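Side-chain contacts in GCN5-related N-acetyltransferase (PDB 3TT2), which probably transfers an acyl group, most likely acetyl from acetyl-CoA, as GNAT enzymes do: residues A[73-78]-A[105-110]; A[186-191]-A[207-212]; A[217-222]-A[276-281]; A[270-275]-A[302-307]. One frame throughout, in Å; residues are numbered along the deposited sequence.

Interaction 1: residues A[73-78]-A[105-110]; sequences AYADVL and VQWGEE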
loop_
_atom_site.group_PDB
_atom_site.type_symbol
_atom_site.label_atom_id
_atom_site.label_comp_id
_atom_site.label_asym_id
_atom_site.label_seq_id
_atom_site.Cartn_x
_atom_site.Cartn_y
_atom_site.Cartn_z
ATOM N N ALA A 73 -13.490 9.673 -15.157
ATOM C CA ALA A 73 -13.091 8.565 -14.300
ATOM C C ALA A 73 -11.728 8.023 -14.716
ATOM O O ALA A 73 -11.288 8.218 -15.850
ATOM C CB ALA A 73 -14.149 7.459 -14.324
ATOM N N TYR A 74 -11.055 7.368 -13.778
ATOM C CA TYR A 74 -9.753 6.784 -14.048
ATOM C C TYR A 74 -9.487 5.586 -13.159
ATOM O O TYR A 74 -9.856 5.589 -11.986
ATOM C CB TYR A 74 -8.665 7.832 -13.852
ATOM C CG TYR A 74 -7.267 7.289 -13.661
ATOM C CD1 TYR A 74 -6.770 7.038 -12.392
ATOM C CD2 TYR A 74 -6.428 7.060 -14.751
ATOM C CE1 TYR A 74 -5.481 6.560 -12.212
ATOM C CE2 TYR A 74 -5.132 6.583 -14.581
ATOM C CZ TYR A 74 -4.661 6.333 -13.307
ATOM O OH TYR A 74 -3.372 5.864 -13.119
ATOM N N ALA A 75 -8.809 4.586 -13.716
ATOM C CA ALA A 75 -8.322 3.455 -12.931
ATOM C C ALA A 75 -6.966 2.930 -13.416
ATOM O O ALA A 75 -6.634 3.013 -14.602
ATOM C CB ALA A 75 -9.349 2.348 -12.908
ATOM N N ASP A 76 -6.175 2.417 -12.480
ATOM C CA ASP A 76 -4.936 1.705 -12.807
ATOM C C ASP A 76 -4.875 0.362 -12.050
ATOM O O ASP A 76 -5.594 0.185 -11.075
ATOM C CB ASP A 76 -3.695 2.578 -12.549
ATOM C CG ASP A 76 -3.485 2.931 -11.060
ATOM O OD1 ASP A 76 -4.016 2.242 -10.159
ATOM O OD2 ASP A 76 -2.748 3.910 -10.789
ATOM N N VAL A 77 -4.038 -0.576 -12.492
ATOM C CA VAL A 77 -4.017 -1.909 -11.884
ATOM C C VAL A 77 -2.647 -2.302 -11.389
ATOM O O VAL A 77 -1.639 -2.002 -12.030
ATOM C CB VAL A 77 -4.481 -3.025 -12.860
ATOM C CG1 VAL A 77 -5.950 -2.874 -13.232
ATOM C CG2 VAL A 77 -3.618 -3.050 -14.102
ATOM N N LEU A 78 -2.614 -2.970 -10.242
ATOM C CA LEU A 78 -1.429 -3.721 -9.831
ATOM C C LEU A 78 -1.645 -5.217 -10.071
ATOM O O LEU A 78 -2.699 -5.755 -9.753
ATOM C CB LEU A 78 -1.093 -3.456 -8.372
ATOM C CG LEU A 78 -0.304 -2.165 -8.218
ATOM C CD1 LEU A 78 -0.188 -1.742 -6.759
ATOM C CD2 LEU A 78 1.059 -2.380 -8.828
ATOM N N VAL A 105 -15.134 -1.123 -13.058
ATOM C CA VAL A 105 -15.066 -2.394 -12.374
ATOM C C VAL A 105 -14.875 -3.520 -13.375
ATOM O O VAL A 105 -13.932 -4.302 -13.252
ATOM C CB VAL A 105 -16.309 -2.631 -11.526
ATOM C CG1 VAL A 105 -16.376 -4.081 -11.072
ATOM C CG2 VAL A 105 -16.303 -1.692 -10.338
ATOM N N GLN A 106 -15.748 -3.583 -14.381
ATOM C CA GLN A 106 -15.664 -4.639 -15.387
ATOM C C GLN A 106 -14.386 -4.514 -16.219
ATOM O O GLN A 106 -13.791 -5.517 -16.576
ATOM C CB GLN A 106 -16.931 -4.696 -16.257
ATOM C CG GLN A 106 -16.871 -5.732 -17.396
ATOM C CD GLN A 106 -17.751 -6.976 -17.181
ATOM O OE1 GLN A 106 -18.000 -7.397 -16.050
ATOM N NE2 GLN A 106 -18.222 -7.564 -18.285
ATOM N N TRP A 107 -13.948 -3.289 -16.496
ATOM C CA TRP A 107 -12.671 -3.058 -17.173
ATOM C C TRP A 107 -11.523 -3.815 -16.506
ATOM O O TRP A 107 -10.697 -4.450 -17.168
ATOM C CB TRP A 107 -12.327 -1.562 -17.186
ATOM C CG TRP A 107 -10.965 -1.276 -17.768
ATOM C CD1 TRP A 107 -10.647 -1.207 -19.088
ATOM C CD2 TRP A 107 -9.741 -1.039 -17.049
ATOM N NE1 TRP A 107 -9.306 -0.931 -19.242
ATOM C CE2 TRP A 107 -8.726 -0.825 -18.008
ATOM C CE3 TRP A 107 -9.410 -0.975 -15.689
ATOM C CZ2 TRP A 107 -7.404 -0.561 -17.658
ATOM C CZ3 TRP A 107 -8.089 -0.707 -15.336
ATOM C CH2 TRP A 107 -7.102 -0.510 -16.320
ATOM N N GLY A 108 -11.474 -3.725 -15.186
ATOM C CA GLY A 108 -10.452 -4.400 -14.423
ATOM C C GLY A 108 -10.643 -5.898 -14.436
ATOM O O GLY A 108 -9.676 -6.650 -14.508
ATOM N N GLU A 109 -11.898 -6.331 -14.361
ATOM C CA GLU A 109 -12.222 -7.751 -14.450
ATOM C C GLU A 109 -11.828 -8.298 -15.812
ATOM O O GLU A 109 -11.237 -9.364 -15.914
ATOM C CB GLU A 109 -13.716 -7.994 -14.212
ATOM C CG GLU A 109 -14.182 -7.690 -12.803
ATOM C CD GLU A 109 -15.582 -8.202 -12.529
ATOM O OE1 GLU A 109 -16.245 -8.660 -13.480
ATOM O OE2 GLU A 109 -16.021 -8.161 -11.362
ATOM N N GLU A 110 -12.152 -7.558 -16.861
ATOM C CA GLU A 110 -11.802 -8.002 -18.191
ATOM C C GLU A 110 -10.290 -7.927 -18.359
ATOM O O GLU A 110 -9.731 -8.636 -19.177
ATOM C CB GLU A 110 -12.529 -7.187 -19.269
ATOM C CG GLU A 110 -11.852 -5.867 -19.620
ATOM C CD GLU A 110 -12.067 -5.446 -21.074
ATOM O OE1 GLU A 110 -12.775 -6.169 -21.813
ATOM O OE2 GLU A 110 -11.517 -4.393 -21.474
#

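Interaction 2: residues A[186-191]-A[207-212]; sequences ATYEAV and ERWLSM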
loop_
_atom_site.group_PDB
_atom_site.type_symbol
_atom_site.label_atom_id
_atom_site.label_comp_id
_atom_site.label_asym_id
_atom_site.label_seq_id
_atom_site.Cartn_x
_atom_site.Cartn_y
_atom_site.Cartn_z
ATOM N N ALA A 186 21.256 -11.137 6.013
ATOM C CA ALA A 186 20.746 -11.397 7.353
ATOM C C ALA A 186 19.435 -10.678 7.603
ATOM O O ALA A 186 18.557 -11.203 8.279
ATOM C CB ALA A 186 21.761 -10.976 8.376
ATOM N N THR A 187 19.327 -9.467 7.064
ATOM C CA THR A 187 18.148 -8.628 7.215
ATOM C C THR A 187 17.013 -9.213 6.419
ATOM O O THR A 187 15.880 -9.299 6.880
ATOM C CB THR A 187 18.406 -7.232 6.661
ATOM O OG1 THR A 187 19.204 -6.496 7.590
ATOM C CG2 THR A 187 17.112 -6.503 6.446
ATOM N N TYR A 188 17.336 -9.606 5.200
ATOM C CA TYR A 188 16.392 -10.287 4.347
ATOM C C TYR A 188 15.779 -11.540 4.999
ATOM O O TYR A 188 14.588 -11.799 4.849
ATOM C CB TYR A 188 17.076 -10.673 3.044
ATOM C CG TYR A 188 16.277 -11.682 2.282
ATOM C CD1 TYR A 188 15.133 -11.299 1.597
ATOM C CD2 TYR A 188 16.639 -13.032 2.268
ATOM C CE1 TYR A 188 14.383 -12.219 0.900
ATOM C CE2 TYR A 188 15.897 -13.957 1.567
ATOM C CZ TYR A 188 14.766 -13.544 0.892
ATOM O OH TYR A 188 14.009 -14.446 0.193
ATOM N N GLU A 189 16.592 -12.323 5.702
ATOM C CA GLU A 189 16.105 -13.553 6.328
ATOM C C GLU A 189 15.138 -13.251 7.458
ATOM O O GLU A 189 14.172 -13.976 7.686
ATOM C CB GLU A 189 17.266 -14.393 6.865
ATOM C CG GLU A 189 18.100 -15.044 5.784
ATOM C CD GLU A 189 19.332 -15.754 6.332
ATOM O OE1 GLU A 189 19.683 -15.543 7.522
ATOM O OE2 GLU A 189 19.950 -16.531 5.566
ATOM N N ALA A 190 15.426 -12.176 8.171
ATOM C CA ALA A 190 14.624 -11.781 9.308
ATOM C C ALA A 190 13.288 -11.245 8.834
ATOM O O ALA A 190 12.275 -11.456 9.480
ATOM C CB ALA A 190 15.356 -10.747 10.111
ATOM N N VAL A 191 13.296 -10.557 7.698
ATOM C CA VAL A 191 12.083 -9.994 7.115
ATOM C C VAL A 191 11.185 -11.092 6.546
ATOM O O VAL A 191 9.964 -11.028 6.659
ATOM C CB VAL A 191 12.413 -8.965 6.002
ATOM C CG1 VAL A 191 11.158 -8.523 5.277
ATOM C CG2 VAL A 191 13.105 -7.753 6.576
ATOM N N GLU A 207 17.110 -12.254 -4.391
ATOM C CA GLU A 207 17.455 -11.346 -5.472
ATOM C C GLU A 207 16.326 -10.354 -5.741
ATOM O O GLU A 207 16.578 -9.174 -5.991
ATOM C CB GLU A 207 17.846 -12.109 -6.735
ATOM C CG GLU A 207 19.098 -12.958 -6.558
ATOM C CD GLU A 207 18.832 -14.271 -5.819
ATOM O OE1 GLU A 207 17.721 -14.826 -5.973
ATOM O OE2 GLU A 207 19.730 -14.748 -5.084
ATOM N N ARG A 208 15.087 -10.834 -5.671
ATOM C CA ARG A 208 13.911 -9.979 -5.819
ATOM C C ARG A 208 13.920 -8.884 -4.766
ATOM O O ARG A 208 13.716 -7.708 -5.067
ATOM C CB ARG A 208 12.624 -10.798 -5.680
ATOM C CG ARG A 208 12.128 -11.453 -6.965
ATOM C CD ARG A 208 11.129 -12.571 -6.667
ATOM N NE ARG A 208 10.466 -13.073 -7.871
ATOM C CZ ARG A 208 10.990 -13.968 -8.702
ATOM N NH1 ARG A 208 12.198 -14.464 -8.473
ATOM N NH2 ARG A 208 10.307 -14.363 -9.770
ATOM N N TRP A 209 14.162 -9.282 -3.524
ATOM C CA TRP A 209 14.203 -8.343 -2.423
ATOM C C TRP A 209 15.299 -7.306 -2.628
ATOM O O TRP A 209 15.087 -6.119 -2.394
ATOM C CB TRP A 209 14.405 -9.092 -1.123
ATOM C CG TRP A 209 14.482 -8.212 0.071
ATOM C CD1 TRP A 209 13.441 -7.668 0.757
ATOM C CD2 TRP A 209 15.671 -7.782 0.735
ATOM N NE1 TRP A 209 13.909 -6.918 1.806
ATOM C CE2 TRP A 209 15.277 -6.972 1.811
ATOM C CE3 TRP A 209 17.033 -8.003 0.520
ATOM C CZ2 TRP A 209 16.196 -6.385 2.672
ATOM C CZ3 TRP A 209 17.943 -7.414 1.377
ATOM C CH2 TRP A 209 17.524 -6.621 2.437
ATOM N N LEU A 210 16.461 -7.755 -3.089
ATOM C CA LEU A 210 17.572 -6.855 -3.402
ATOM C C LEU A 210 17.216 -5.774 -4.410
ATOM O O LEU A 210 17.613 -4.627 -4.258
ATOM C CB LEU A 210 18.764 -7.637 -3.943
ATOM C CG LEU A 210 19.657 -8.346 -2.929
ATOM C CD1 LEU A 210 20.953 -8.761 -3.599
ATOM C CD2 LEU A 210 19.925 -7.458 -1.717
ATOM N N SER A 211 16.485 -6.142 -5.452
ATOM C CA SER A 211 16.184 -5.194 -6.511
ATOM C C SER A 211 15.080 -4.244 -6.090
ATOM O O SER A 211 15.014 -3.110 -6.564
ATOM C CB SER A 211 15.774 -5.931 -7.774
ATOM O OG SER A 211 16.755 -6.888 -8.122
HETATM N N MSE A 212 14.212 -4.702 -5.195
HETATM C CA MSE A 212 13.115 -3.866 -4.734
HETATM C C MSE A 212 13.602 -2.825 -3.749
HETATM O O MSE A 212 13.040 -1.735 -3.638
HETATM C CB MSE A 212 12.047 -4.711 -4.059
HETATM C CG MSE A 212 11.106 -5.406 -4.999
HETATM SE SE MSE A 212 9.641 -6.219 -4.015
HETATM C CE MSE A 212 10.619 -7.573 -3.013
#

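Interaction 3: residues A[217-222]-A[276-281]; sequences RKDPEL and YRRGVR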
loop_
_atom_site.group_PDB
_atom_site.type_symbol
_atom_site.label_atom_id
_atom_site.label_comp_id
_atom_site.label_asym_id
_atom_site.label_seq_id
_atom_site.Cartn_x
_atom_site.Cartn_y
_atom_site.Cartn_z
ATOM N N ARG A 217 18.185 1.187 0.270
ATOM C CA ARG A 217 19.415 0.788 0.957
ATOM C C ARG A 217 20.571 1.770 0.751
ATOM O O ARG A 217 21.637 1.620 1.354
ATOM C CB ARG A 217 19.834 -0.616 0.542
ATOM C CG ARG A 217 18.870 -1.668 1.009
ATOM C CD ARG A 217 19.336 -3.055 0.665
ATOM N NE ARG A 217 19.104 -3.389 -0.736
ATOM C CZ ARG A 217 20.079 -3.611 -1.610
ATOM N NH1 ARG A 217 21.340 -3.519 -1.216
ATOM N NH2 ARG A 217 19.803 -3.935 -2.868
ATOM N N LYS A 218 20.343 2.769 -0.102
ATOM C CA LYS A 218 21.261 3.887 -0.279
ATOM C C LYS A 218 20.980 4.944 0.800
ATOM O O LYS A 218 21.600 6.004 0.815
ATOM C CB LYS A 218 21.117 4.490 -1.679
ATOM C CG LYS A 218 21.499 3.535 -2.811
ATOM C CD LYS A 218 21.484 4.216 -4.199
ATOM C CE LYS A 218 20.123 4.831 -4.529
ATOM N NZ LYS A 218 20.029 5.405 -5.915
ATOM N N ASP A 219 20.016 4.644 1.679
ATOM C CA ASP A 219 19.619 5.501 2.801
ATOM C C ASP A 219 19.395 4.632 4.043
ATOM O O ASP A 219 18.279 4.545 4.549
ATOM C CB ASP A 219 18.315 6.182 2.447
ATOM C CG ASP A 219 17.992 7.348 3.348
ATOM O OD1 ASP A 219 18.649 7.518 4.402
ATOM O OD2 ASP A 219 17.064 8.105 2.987
ATOM N N PRO A 220 20.459 3.985 4.529
ATOM C CA PRO A 220 20.408 2.980 5.595
ATOM C C PRO A 220 20.067 3.564 6.962
ATOM O O PRO A 220 19.723 2.808 7.872
ATOM C CB PRO A 220 21.829 2.421 5.622
ATOM C CG PRO A 220 22.638 3.272 4.671
ATOM C CD PRO A 220 21.834 4.438 4.278
ATOM N N GLU A 221 20.192 4.882 7.106
ATOM C CA GLU A 221 19.892 5.584 8.348
ATOM C C GLU A 221 18.504 5.177 8.872
ATOM O O GLU A 221 18.280 5.091 10.084
ATOM C CB GLU A 221 19.913 7.088 8.065
ATOM C CG GLU A 221 20.678 7.999 9.037
ATOM C CD GLU A 221 20.581 9.492 8.635
ATOM O OE1 GLU A 221 21.493 9.991 7.934
ATOM O OE2 GLU A 221 19.591 10.168 9.014
ATOM N N LEU A 222 17.589 4.930 7.934
ATOM C CA LEU A 222 16.189 4.589 8.205
ATOM C C LEU A 222 15.879 3.066 8.225
ATOM O O LEU A 222 14.714 2.657 8.374
ATOM C CB LEU A 222 15.298 5.270 7.159
ATOM C CG LEU A 222 15.333 6.792 6.925
ATOM C CD1 LEU A 222 14.433 7.164 5.758
ATOM C CD2 LEU A 222 14.916 7.545 8.168
ATOM N N TYR A 276 12.748 12.394 12.969
ATOM C CA TYR A 276 12.558 13.675 13.608
ATOM C C TYR A 276 13.836 14.469 13.526
ATOM O O TYR A 276 13.825 15.631 13.166
ATOM C CB TYR A 276 12.130 13.548 15.060
ATOM C CG TYR A 276 12.125 14.892 15.756
ATOM C CD1 TYR A 276 11.073 15.802 15.558
ATOM C CD2 TYR A 276 13.181 15.277 16.591
ATOM C CE1 TYR A 276 11.072 17.053 16.181
ATOM C CE2 TYR A 276 13.185 16.526 17.218
ATOM C CZ TYR A 276 12.129 17.397 17.004
ATOM O OH TYR A 276 12.127 18.611 17.614
ATOM N N ARG A 277 14.958 13.847 13.838
ATOM C CA ARG A 277 16.155 14.657 13.913
ATOM C C ARG A 277 16.778 14.866 12.527
ATOM O O ARG A 277 17.734 15.607 12.352
ATOM C CB ARG A 277 17.088 14.174 15.037
ATOM C CG ARG A 277 18.084 13.126 14.694
ATOM C CD ARG A 277 18.658 12.600 16.008
ATOM N NE ARG A 277 17.814 11.555 16.591
ATOM C CZ ARG A 277 17.953 10.256 16.334
ATOM N NH1 ARG A 277 18.916 9.825 15.516
ATOM N NH2 ARG A 277 17.132 9.387 16.901
ATOM N N ARG A 278 16.168 14.220 11.546
ATOM C CA ARG A 278 16.385 14.471 10.120
ATOM C C ARG A 278 15.525 15.616 9.552
ATOM O O ARG A 278 15.797 16.156 8.468
ATOM C CB ARG A 278 16.005 13.197 9.396
ATOM C CG ARG A 278 16.316 13.132 7.972
ATOM C CD ARG A 278 16.915 11.780 7.752
ATOM N NE ARG A 278 16.577 11.235 6.449
ATOM C CZ ARG A 278 17.060 10.091 5.988
ATOM N NH1 ARG A 278 17.916 9.378 6.717
ATOM N NH2 ARG A 278 16.693 9.663 4.794
ATOM N N GLY A 279 14.466 15.962 10.277
ATOM C CA GLY A 279 13.551 17.012 9.867
ATOM C C GLY A 279 12.345 16.570 9.046
ATOM O O GLY A 279 11.657 17.406 8.432
ATOM N N VAL A 280 12.071 15.265 9.011
ATOM C CA VAL A 280 10.881 14.796 8.290
ATOM C C VAL A 280 9.645 14.965 9.161
ATOM O O VAL A 280 9.586 14.447 10.273
ATOM C CB VAL A 280 11.002 13.346 7.829
ATOM C CG1 VAL A 280 9.679 12.853 7.333
ATOM C CG2 VAL A 280 12.042 13.232 6.736
ATOM N N ARG A 281 8.664 15.709 8.666
ATOM C CA ARG A 281 7.534 16.064 9.500
ATOM C C ARG A 281 6.532 14.931 9.633
ATOM O O ARG A 281 6.029 14.671 10.720
ATOM C CB ARG A 281 6.857 17.332 8.988
ATOM C CG ARG A 281 5.671 17.738 9.813
ATOM C CD ARG A 281 5.561 19.228 9.906
ATOM N NE ARG A 281 4.480 19.635 10.804
ATOM C CZ ARG A 281 3.234 19.858 10.405
ATOM N NH1 ARG A 281 2.918 19.702 9.124
ATOM N NH2 ARG A 281 2.310 20.247 11.280
#

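Interaction 4: residues A[270-275]-A[302-307]; sequences EVFGVY and AGMHVK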
loop_
_atom_site.group_PDB
_atom_site.type_symbol
_atom_site.label_atom_id
_atom_site.label_comp_id
_atom_site.label_asym_id
_atom_site.label_seq_id
_atom_site.Cartn_x
_atom_site.Cartn_y
_atom_site.Cartn_z
ATOM N N GLU A 270 12.389 4.426 17.905
ATOM C CA GLU A 270 13.717 4.722 17.375
ATOM C C GLU A 270 13.708 5.278 15.932
ATOM O O GLU A 270 14.417 6.253 15.642
ATOM C CB GLU A 270 14.625 3.501 17.486
ATOM C CG GLU A 270 16.073 3.750 17.101
ATOM C CD GLU A 270 16.981 4.077 18.279
ATOM O OE1 GLU A 270 17.856 4.954 18.114
ATOM O OE2 GLU A 270 16.840 3.461 19.359
ATOM N N VAL A 271 12.910 4.670 15.048
ATOM C CA VAL A 271 12.791 5.129 13.655
ATOM C C VAL A 271 12.243 6.546 13.616
ATOM O O VAL A 271 12.710 7.376 12.849
ATOM C CB VAL A 271 11.890 4.220 12.795
ATOM C CG1 VAL A 271 11.982 4.612 11.368
ATOM C CG2 VAL A 271 12.364 2.837 12.877
ATOM N N PHE A 272 11.262 6.821 14.464
ATOM C CA PHE A 272 10.699 8.154 14.568
ATOM C C PHE A 272 11.745 9.177 15.010
ATOM O O PHE A 272 11.747 10.320 14.570
ATOM C CB PHE A 272 9.488 8.155 15.500
ATOM C CG PHE A 272 8.317 7.386 14.957
ATOM C CD1 PHE A 272 8.293 6.990 13.641
ATOM C CD2 PHE A 272 7.237 7.058 15.768
ATOM C CE1 PHE A 272 7.214 6.289 13.139
ATOM C CE2 PHE A 272 6.151 6.358 15.270
ATOM C CZ PHE A 272 6.140 5.969 13.961
ATOM N N GLY A 273 12.647 8.763 15.876
ATOM C CA GLY A 273 13.675 9.673 16.314
ATOM C C GLY A 273 14.575 10.042 15.159
ATOM O O GLY A 273 14.949 11.192 15.020
ATOM N N VAL A 274 14.913 9.067 14.324
ATOM C CA VAL A 274 15.765 9.315 13.166
ATOM C C VAL A 274 15.108 10.288 12.184
ATOM O O VAL A 274 15.760 11.204 11.670
ATOM C CB VAL A 274 16.088 8.022 12.425
ATOM C CG1 VAL A 274 16.730 8.333 11.101
ATOM C CG2 VAL A 274 16.984 7.129 13.267
ATOM N N TYR A 275 13.813 10.088 11.945
ATOM C CA TYR A 275 13.048 10.963 11.068
ATOM C C TYR A 275 12.979 12.348 11.662
ATOM O O TYR A 275 13.095 13.358 10.950
ATOM C CB TYR A 275 11.616 10.460 10.901
ATOM C CG TYR A 275 11.419 9.401 9.851
ATOM C CD1 TYR A 275 11.635 9.674 8.509
ATOM C CD2 TYR A 275 10.976 8.140 10.199
ATOM C CE1 TYR A 275 11.443 8.695 7.540
ATOM C CE2 TYR A 275 10.787 7.164 9.254
ATOM C CZ TYR A 275 11.026 7.436 7.925
ATOM O OH TYR A 275 10.816 6.448 6.989
ATOM N N ALA A 302 2.827 3.992 19.878
ATOM C CA ALA A 302 4.041 4.574 19.311
ATOM C C ALA A 302 3.824 6.047 18.942
ATOM O O ALA A 302 4.721 6.738 18.450
ATOM C CB ALA A 302 4.549 3.766 18.130
ATOM N N GLY A 303 2.621 6.525 19.217
ATOM C CA GLY A 303 2.315 7.928 19.034
ATOM C C GLY A 303 1.577 8.177 17.742
ATOM O O GLY A 303 1.358 9.325 17.335
HETATM N N MSE A 304 1.205 7.091 17.077
HETATM C CA MSE A 304 0.547 7.244 15.823
HETATM C C MSE A 304 -0.934 7.379 16.044
HETATM O O MSE A 304 -1.405 7.233 17.165
HETATM C CB MSE A 304 0.869 6.061 14.953
HETATM C CG MSE A 304 2.081 6.277 14.092
HETATM SE SE MSE A 304 2.644 4.634 13.255
HETATM C CE MSE A 304 3.030 3.709 14.899
ATOM N N HIS A 305 -1.653 7.637 14.958
ATOM C CA HIS A 305 -3.091 7.852 14.989
ATOM C C HIS A 305 -3.670 7.432 13.638
ATOM O O HIS A 305 -2.930 7.200 12.679
ATOM C CB HIS A 305 -3.418 9.302 15.296
ATOM C CG HIS A 305 -3.152 10.228 14.154
ATOM N ND1 HIS A 305 -1.909 10.775 13.915
ATOM C CD2 HIS A 305 -3.965 10.687 13.172
ATOM C CE1 HIS A 305 -1.969 11.535 12.837
ATOM N NE2 HIS A 305 -3.204 11.495 12.368
ATOM N N VAL A 306 -4.984 7.282 13.568
ATOM C CA VAL A 306 -5.595 6.772 12.353
ATOM C C VAL A 306 -5.795 7.882 11.303
ATOM O O VAL A 306 -6.514 8.847 11.524
ATOM C CB VAL A 306 -6.940 6.069 12.682
ATOM C CG1 VAL A 306 -7.614 5.539 11.445
ATOM C CG2 VAL A 306 -6.713 4.930 13.638
ATOM N N LYS A 307 -5.170 7.715 10.144
ATOM C CA LYS A 307 -5.400 8.610 9.021
ATOM C C LYS A 307 -6.693 8.179 8.343
ATOM O O LYS A 307 -7.719 8.849 8.462
ATOM C CB LYS A 307 -4.230 8.583 8.029
ATOM C CG LYS A 307 -4.353 9.606 6.958
ATOM C CD LYS A 307 -3.100 9.692 6.127
ATOM C CE LYS A 307 -3.165 10.871 5.162
ATOM N NZ LYS A 307 -2.292 10.644 3.958
#

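Interaction 1: residues A[73-78]-A[105-110]
W107 leaves its helix with CG anti to the backbone N (chi1 175°), which carries the benzene half of the indole toward strand 71-80, and V77 meets it with CG1, the methyl that chi1 of -66° sets beside its own backbone N. The two side chains approach at a slant and come together at the far corner of the indole, where V77 CG1 lies 3.7 Å from W107 CZ3. Two residues along the strand, A75 adds its methyl, with CB 4.1 Å from W107 CZ3, and its carbonyl, with A75 O 3.9 Å from W107 CH2. No hydrogen bond crosses the interface; the side-chain contacts are apolar. G108 brings the helix backbone close to the strand, its CA lying 7.4 Å from that of V77. A glycerol, probably from the crystallisation liquor, lies about 3 Å from the W107 side chain at the nearest atoms. Y74 and D76 use the other face of the strand: Y74 OH donates to D76 OD2 (3.1 Å) and also bonds to W52, while the Y74 ring rests on I26 and L29 of helix 23-36. Helix 100-115 thus packs on the opposite face from helix 23-36, with W107 reaching V62 of strand 61-65 and V77 touching L85 of strand 84-91, the layered alpha-beta arrangement expected of a GNAT domain.

Interaction 2: residues A[186-191]-A[207-212]
Y188 and W209 face each other where two helical turns come side by side, their CA atoms 7.4 Å apart, the shortest such distance between the two segments. W209 fills the gap: with CG anti to the backbone N (chi1 179°), its indole points at helix 184-194 and offers one face to Y188. The CB of Y188 sits over that face in a CH-pi contact, 3.8 Å from the centroid of the W209 six-membered ring and only 16° off its normal. Farther out, the tyrosine presents its edge, and Y188 CD1 comes to 3.5 Å from W209 CG. The side chains run past one another in opposite directions; the Y188 ring and the five-membered ring of W209 are inclined at 51°, too slanted for either a stack or an edge-to-face pair. T187 crosses the indole at about a right angle, its methyl CG2 3.9 Å from W209 CZ2. The hydroxyls of T187 and Y188 are both satisfied elsewhere: T187 OG1 bonds to the carbonyl of D183 and Y188 OH to that of S204. An alanine in place of W209 would take away the indole face, and the likely result is a gap between the helices, with the T187 methyl and the Y188 ring edge losing what they rest on. Beyond the pair, the F206 ring meets that of Y188 at the start of helix 206-213. Helix 184-194 also lies against strand 233-243, where A186 and A190 touch I234 and V191 touches T237 and L239.

Interaction 3: residues A[217-222]-A[276-281]
R278 meets D219 and E221 in a salt-bridge network, just where helix 263-278 ends in a Schellman motif, with G279 N bonded back to Y276 O. The close-fitting side is the D219 pairing: the carboxylate meets the edge of the guanidinium, the two planes nearly coplanar at 9°. NH1 of R278 donates to the syn lone pair of D219 OD1 at 3.1 Å, and R278 NH2 reaches the same OD1 weakly at 2.9 Å; the still shorter approach of NH2 to OD2 is doubtful at this resolution. Buried L222 lies across one guanidinium face, its CD2 3.8 Å above the plane, and rests in turn on V274 and Y275. The looser side is that of E221, which is exposed. R278 NE also has a long, weak ion pair with E242, and a MES molecule, probably from the crystallisation liquor, lies about 4 Å from the arginine side chain. With a leucine in place of R278, D219 and E221 would probably lose their shared positive partner and be free to turn. E221 binds unlike D219: its carboxylate is turned 81° from the guanidinium, and R278 NH1 meets E221 OE2 from above the carboxylate plane, at 3.0 Å.

Interaction 4: residues A[270-275]-A[302-307]
F272 presses the rim of its ring against A302 and M304, and the A302 carbonyl oxygen and the M304 selenium both arrive near the ring plane. The selenium of M304, a selenomethionine, lies 3.8 Å from F272 CZ. It is 5.2 Å from the ring centroid and 84° off the normal, a Met-aromatic contact made at the edge. One atom along the rim, F272 CE2 comes to 3.5 Å from A302 O, an approach consistent with the slight positive charge of ring hydrogens, and to 4.2 Å from A302 CB. The M304 chain bends at its last torsion (chi3 -62°), which folds CE back to 4.0 Å from F272 CZ, and both atoms at the end of the side chain lie along the phenyl rim. What sets A302 and M304 in place is the turn between them. G303 closes helix 297-301 in a Schellman motif with positive phi, a conformation in which a CB would be jammed against the A302 carbonyl. Farther out, L268 touches both A302 and M304, L265 supports A302, and I158 is shared by F272 and M304, while V283 meets F272 and L285 meets M304. I158 belongs to strand 148-159, which runs between strands 282-290 and 305-316. Helix 263-278 therefore packs on a sheet to which the earlier acetyltransferase range contributes a strand, an arrangement consistent with two GNAT folds joined in tandem.

Interactions 1, 2 and 4 are buried and largely apolar, each built round one aromatic side chain; interaction 3 is partly exposed and held by charge. Interactions 1 and 4 both set a helix against strands or a turn leading into one, yet lie in different acetyltransferase regions of the chain, their centres 34 Å apart across the middle of the molecule. Interaction 2 instead joins two helices. Interactions 3 and 4 share helix 263-278, one using its C-terminal end and the other its preceding turns, and are stitched together by V280 N to Y275 O (2.9 Å). R217 NH2 probably bonds to L210 O at 2.7 Å, tying interaction 3 to interaction 2.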